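Local coordinates for OxyA protein (Actinoplanes teichomyceticus, PDB 5HH3) that acts as a haem-dependent cytochrome P450 of the glycopeptide antibiotic cascade, a phenolic coupling enzyme that cyclises the peptide precursor, at the interface of chains A and B. Residues are numbered along the deposited sequence; one frame, centred on the assembly and turned at random. Chains: chain A/B, OxyA protein.

Contact 1: the interface of chains A and B. Residues chain A 219, 221-222; chain B 182-183, 186.
B:Lys183 and A:Asp221 form the salt bridge of this patch, joining the first turn of helix 182-205 in one cytochrome P450 chain to the 3-10 turn 220-222 of the other. NZ of the lysine ammonium stands 2.7 Å from the carboxylate oxygen OD1 of A:Asp221 and meets it nearly along the C-O axis. The same NZ lies 3.0 Å from the backbone O of A:Tyr219, the last residue of helix 211-219, a second hydrogen-bond acceptor. The two side chains cross at about a right angle. B:Lys183 runs extended to CE and bends only at its last torsion (chi4 55°), which turns NZ toward OD1. A:Asp221 holds CG between its own backbone N and carbonyl carbon (chi1 43°), turning the carboxylate toward the helix of chain B. At the root of the side chain, the methyl CG2 of B:Thr186 packs on CB of A:Asp221 at 3.7 Å. Backbone O of A:Asp221 and O of B:Gly182, 3.0 Å apart, can both only accept, a clash that makes the backbone fit there doubtful. OG1 of B:Thr186 most likely gives its hydrogen to the backbone O of B:Lys183 at 2.7 Å. It then stands 3.3 Å from OD2 of A:Asp221 as a weak, at best shared, bond.

Contact 2: the interface of chains A and B. Residues chain A 178-181, 185; chain B 46, 48-51.
The loop 46-51 of chain B receives A:Arg185, which projects from the first turns of helix 182-205 of this cytochrome P450, and the guanidinium carries much of the polar contact. NH1 donates to the hydroxyl OG of B:Ser48 at 3.3 Å, with OG tilted 16° from the guanidinium plane, while NH2 makes a weak bond to the same oxygen. B:Glu46 reaches toward the arginine tip to tip: its carboxylate OE1 forms a salt bridge with NH2 at 3.2 Å, whose hydrogen bond is weak and bent. The guanidinium and carboxylate planes are 66° apart, so the pair does not form a flat, two-pronged bridge. CA of B:Gly51 lies over one guanidinium face at 3.8 Å from CZ, and the backbone N of A:Thr178 lies over the opposite face. Rotation of the group is further restrained from its own chain, because NH1 donates in plane to the backbone O of A:Glu179 at 2.9 Å. A bend at chi3 (94°) turns the guanidinium away from its aliphatic stem. Water 2 links NH2 to OG of B:Ser48; NH2 thus shares two N-H groups among OG, OE1 and this water, in keeping with the weak bonds. Water 1 joins the two backbones, 2.6 Å from O of A:Thr178 and 2.7 Å from O of B:Pro49.

Contact 3: the interface of chains A and B. Residues chain A 182-183, 186, 190; chain B 52, 76, 292, 307.
A:Thr186 and A:Asn190, one helical turn apart in helix 182-205, face B:Gly307, a loop residue with a positive phi (100°), and B:Leu76, in the short helix 75-78. The carboxamide of A:Asn190 supplies a direct hydrogen bond across: ND2 donates to the backbone O of B:Leu76 at 3.0 Å. This bond is well directed, since the oxygen lies in the amide plane and the donor sits on a carbonyl lone pair, and it sets the rotation of the amide. The same nitrogen has a less well-directed tether in its own helix, a 2.9 Å bond to the backbone O of A:Thr186 with the donor above that carbonyl plane. In A:Thr186 the methyl CG2 is anti to the backbone N and OG1 is anti to the carbonyl carbon (chi1 -49°), a rotation that directs CG2 to B:Val292 and B:Leu76, and OG1 to B:Gly307 and water 3. CG2 reaches CG1 of B:Val292 tip to tip at 4.0 Å and also rests against CB of B:Leu76. The hydroxyl OG1 of A:Thr186 bonds back to O of A:Gly182 and lies against CA of B:Gly307. Alongside, the aliphatic stem of B:Arg52 passes A:Gly182, CG to CA at 4.0 Å, before bending at chi3. Its guanidinium has water 3 at its edge, in plane, and that water ties the chains together: it lies 2.7 Å from OG1 of A:Thr186, 2.9 Å from NH1 of B:Arg52 and 2.8 Å from O of B:Gly307.

Contact 1: the interface of chains A and B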
# COMPACT_ATOMS: atom_id res chain seq x y z
N TYR A 219 -23.19 -1.02 7.37
CA TYR A 219 -22.84 -0.30 6.13
C TYR A 219 -22.97 -1.09 4.82
O TYR A 219 -23.30 -0.51 3.77
CB TYR A 219 -21.48 0.37 6.29
CG TYR A 219 -21.57 1.48 7.30
CD1 TYR A 219 -22.06 2.74 6.93
CD2 TYR A 219 -21.24 1.28 8.64
CE1 TYR A 219 -22.18 3.76 7.85
CE2 TYR A 219 -21.37 2.30 9.58
CZ TYR A 219 -21.83 3.54 9.18
OH TYR A 219 -21.96 4.56 10.08
N ASP A 221 -22.77 -2.61 1.43
CA ASP A 221 -21.96 -2.41 0.22
C ASP A 221 -21.24 -1.06 0.20
O ASP A 221 -20.36 -0.87 -0.63
CB ASP A 221 -22.69 -2.72 -1.12
CG ASP A 221 -24.12 -2.19 -1.19
OD1 ASP A 221 -24.55 -1.48 -0.26
OD2 ASP A 221 -24.82 -2.52 -2.18
N GLU A 222 -21.55 -0.15 1.14
CA GLU A 222 -20.77 1.09 1.29
C GLU A 222 -19.26 0.88 1.53
O GLU A 222 -18.45 1.60 0.97
CB GLU A 222 -21.33 2.00 2.40
CG GLU A 222 -22.09 3.21 1.89
CD GLU A 222 -21.22 4.16 1.07
OE1 GLU A 222 -21.69 4.62 0.02
OE2 GLU A 222 -20.06 4.42 1.48
N GLY B 182 -18.96 2.88 -1.93
CA GLY B 182 -18.96 1.48 -2.33
C GLY B 182 -20.32 0.99 -2.84
O GLY B 182 -20.38 -0.05 -3.50
N LYS B 183 -21.41 1.71 -2.52
CA LYS B 183 -22.75 1.41 -3.08
C LYS B 183 -22.83 1.66 -4.57
O LYS B 183 -23.30 0.81 -5.32
CB LYS B 183 -23.86 2.19 -2.37
CG LYS B 183 -24.51 1.38 -1.27
CD LYS B 183 -25.41 2.19 -0.37
CE LYS B 183 -26.04 1.31 0.71
NZ LYS B 183 -25.02 0.56 1.50
N THR B 186 -20.86 -1.06 -6.52
CA THR B 186 -21.60 -2.30 -6.76
C THR B 186 -22.70 -2.15 -7.81
O THR B 186 -22.90 -3.06 -8.62
CB THR B 186 -22.25 -2.85 -5.47
OG1 THR B 186 -23.06 -1.84 -4.88
CG2 THR B 186 -21.19 -3.30 -4.47

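Contact 2: the interface of chains A and B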
# COMPACT_ATOMS: atom_id res chain seq x y z
N THR A 178 8.51 -12.52 11.56
CA THR A 178 9.71 -12.91 12.34
C THR A 178 10.55 -14.05 11.80
O THR A 178 11.65 -14.29 12.29
CB THR A 178 9.31 -13.33 13.78
OG1 THR A 178 8.39 -14.43 13.72
CG2 THR A 178 8.67 -12.18 14.52
N GLU A 179 10.07 -14.73 10.78
CA GLU A 179 10.67 -15.97 10.35
C GLU A 179 12.09 -15.69 9.81
O GLU A 179 12.34 -14.67 9.18
CB GLU A 179 9.67 -16.62 9.40
CG GLU A 179 10.12 -17.71 8.50
CD GLU A 179 10.63 -18.91 9.22
OE1 GLU A 179 9.80 -19.69 9.77
OE2 GLU A 179 11.86 -19.09 9.18
N ARG A 180 13.05 -16.56 10.16
CA ARG A 180 14.46 -16.36 9.82
C ARG A 180 14.75 -16.69 8.36
O ARG A 180 15.85 -16.41 7.86
CB ARG A 180 15.35 -17.22 10.72
CG ARG A 180 15.26 -16.88 12.21
CD ARG A 180 15.34 -18.14 13.07
NE ARG A 180 16.47 -18.97 12.66
CZ ARG A 180 17.74 -18.74 12.99
NH1 ARG A 180 18.09 -17.71 13.78
NH2 ARG A 180 18.67 -19.55 12.53
N SER A 181 13.80 -17.34 7.71
CA SER A 181 13.81 -17.58 6.27
C SER A 181 12.87 -16.58 5.60
O SER A 181 11.66 -16.59 5.86
CB SER A 181 13.29 -18.97 5.98
OG SER A 181 12.99 -19.11 4.62
N ARG A 185 8.65 -16.32 5.20
CA ARG A 185 7.89 -15.08 5.49
C ARG A 185 6.85 -14.77 4.43
O ARG A 185 5.71 -14.50 4.74
CB ARG A 185 8.83 -13.87 5.65
CG ARG A 185 9.47 -13.88 7.02
CD ARG A 185 10.76 -13.13 7.13
NE ARG A 185 10.58 -11.79 7.58
CZ ARG A 185 11.17 -11.18 8.61
NH1 ARG A 185 12.02 -11.78 9.46
NH2 ARG A 185 10.88 -9.91 8.81
N GLU B 46 13.85 -5.31 5.61
CA GLU B 46 13.31 -5.55 6.95
C GLU B 46 14.49 -5.80 7.88
O GLU B 46 15.36 -6.63 7.56
CB GLU B 46 12.37 -6.76 6.96
CG GLU B 46 11.23 -6.63 5.99
CD GLU B 46 10.31 -7.84 6.03
OE1 GLU B 46 10.77 -8.97 5.71
OE2 GLU B 46 9.14 -7.64 6.38
N SER B 48 15.69 -7.43 10.66
CA SER B 48 15.67 -8.58 11.60
C SER B 48 16.26 -9.77 10.85
O SER B 48 16.35 -9.73 9.62
CB SER B 48 14.22 -8.93 12.01
OG SER B 48 13.39 -9.13 10.85
N PRO B 49 16.67 -10.83 11.57
CA PRO B 49 17.10 -12.07 10.90
C PRO B 49 15.99 -12.61 9.98
O PRO B 49 14.84 -12.75 10.42
CB PRO B 49 17.33 -13.05 12.07
CG PRO B 49 17.63 -12.17 13.23
CD PRO B 49 16.82 -10.92 13.04
N GLY B 50 16.34 -12.89 8.74
CA GLY B 50 15.36 -13.34 7.74
C GLY B 50 14.64 -12.20 7.02
O GLY B 50 13.88 -12.45 6.11
N GLY B 51 14.88 -10.95 7.42
CA GLY B 51 14.25 -9.80 6.79
C GLY B 51 14.49 -9.75 5.30
O GLY B 51 15.61 -10.02 4.80
O HOH W 1 13.65 -12.80 12.87
O HOH W 2 11.00 -7.70 10.32

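Contact 3: the interface of chains A and B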
# COMPACT_ATOMS: atom_id res chain seq x y z
N GLY A 182 13.41 -15.76 4.71
CA GLY A 182 12.59 -14.79 3.96
C GLY A 182 11.54 -15.46 3.10
O GLY A 182 10.45 -14.95 2.95
N LYS A 183 11.87 -16.62 2.53
CA LYS A 183 10.94 -17.40 1.72
C LYS A 183 9.70 -17.79 2.53
O LYS A 183 8.56 -17.58 2.12
CB LYS A 183 11.67 -18.64 1.18
CG LYS A 183 11.21 -19.16 -0.18
CD LYS A 183 12.06 -20.37 -0.52
CE LYS A 183 11.83 -20.92 -1.91
NZ LYS A 183 10.41 -21.01 -2.29
N THR A 186 7.25 -14.88 3.17
CA THR A 186 6.33 -14.70 2.04
C THR A 186 5.16 -15.67 2.10
O THR A 186 4.01 -15.26 2.07
CB THR A 186 7.06 -14.92 0.71
OG1 THR A 186 8.27 -14.16 0.72
CG2 THR A 186 6.18 -14.55 -0.48
N ASN A 190 1.20 -14.77 2.76
CA ASN A 190 0.15 -15.22 1.84
C ASN A 190 -0.93 -16.06 2.53
O ASN A 190 -2.12 -15.89 2.27
CB ASN A 190 0.76 -15.97 0.64
CG ASN A 190 1.34 -15.04 -0.40
OD1 ASN A 190 0.90 -15.02 -1.53
ND2 ASN A 190 2.31 -14.23 -0.01
N ARG B 52 13.43 -9.41 4.57
CA ARG B 52 13.50 -9.37 3.13
C ARG B 52 13.96 -8.01 2.65
O ARG B 52 13.79 -7.01 3.34
CB ARG B 52 12.12 -9.68 2.54
CG ARG B 52 11.58 -11.04 2.98
CD ARG B 52 10.09 -11.10 2.71
NE ARG B 52 9.33 -10.44 3.77
CZ ARG B 52 8.00 -10.23 3.74
NH1 ARG B 52 7.26 -10.63 2.70
NH2 ARG B 52 7.41 -9.59 4.75
N LEU B 76 2.83 -14.21 -5.76
CA LEU B 76 3.19 -14.26 -4.35
C LEU B 76 3.32 -12.89 -3.66
O LEU B 76 3.29 -12.83 -2.41
CB LEU B 76 4.47 -15.08 -4.14
CG LEU B 76 4.40 -16.60 -4.27
CD1 LEU B 76 5.83 -17.12 -4.14
CD2 LEU B 76 3.48 -17.27 -3.26
N VAL B 292 8.37 -11.51 -6.65
CA VAL B 292 9.03 -12.12 -5.49
C VAL B 292 9.99 -13.19 -5.98
O VAL B 292 9.60 -14.00 -6.80
CB VAL B 292 8.03 -12.80 -4.53
CG1 VAL B 292 8.74 -13.29 -3.27
CG2 VAL B 292 6.92 -11.84 -4.14
N GLY B 307 12.42 -14.70 -1.43
CA GLY B 307 11.53 -13.87 -0.59
C GLY B 307 11.77 -12.39 -0.76
O GLY B 307 10.88 -11.60 -0.51
O HOH W 3 8.13 -11.57 0.05

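Contacts 2 and 3 are neighbours, their C-alpha centres about 10 Å apart, and form a continuous stretch in which chain A presents the end of helix 166-178, the following loop and the start of helix 182-205 to loops and short elements of chain B. Contact 1 is remote, its C-alpha centre about 38 Å from that of contact 2 and about 33 Å from that of contact 3. There the same helix start serves in chain B: residues 182, 183 and 186 appear in contacts 1 and 3, against different partners. The pairing is not an exact two-fold, and the assembly may reflect crystal packing.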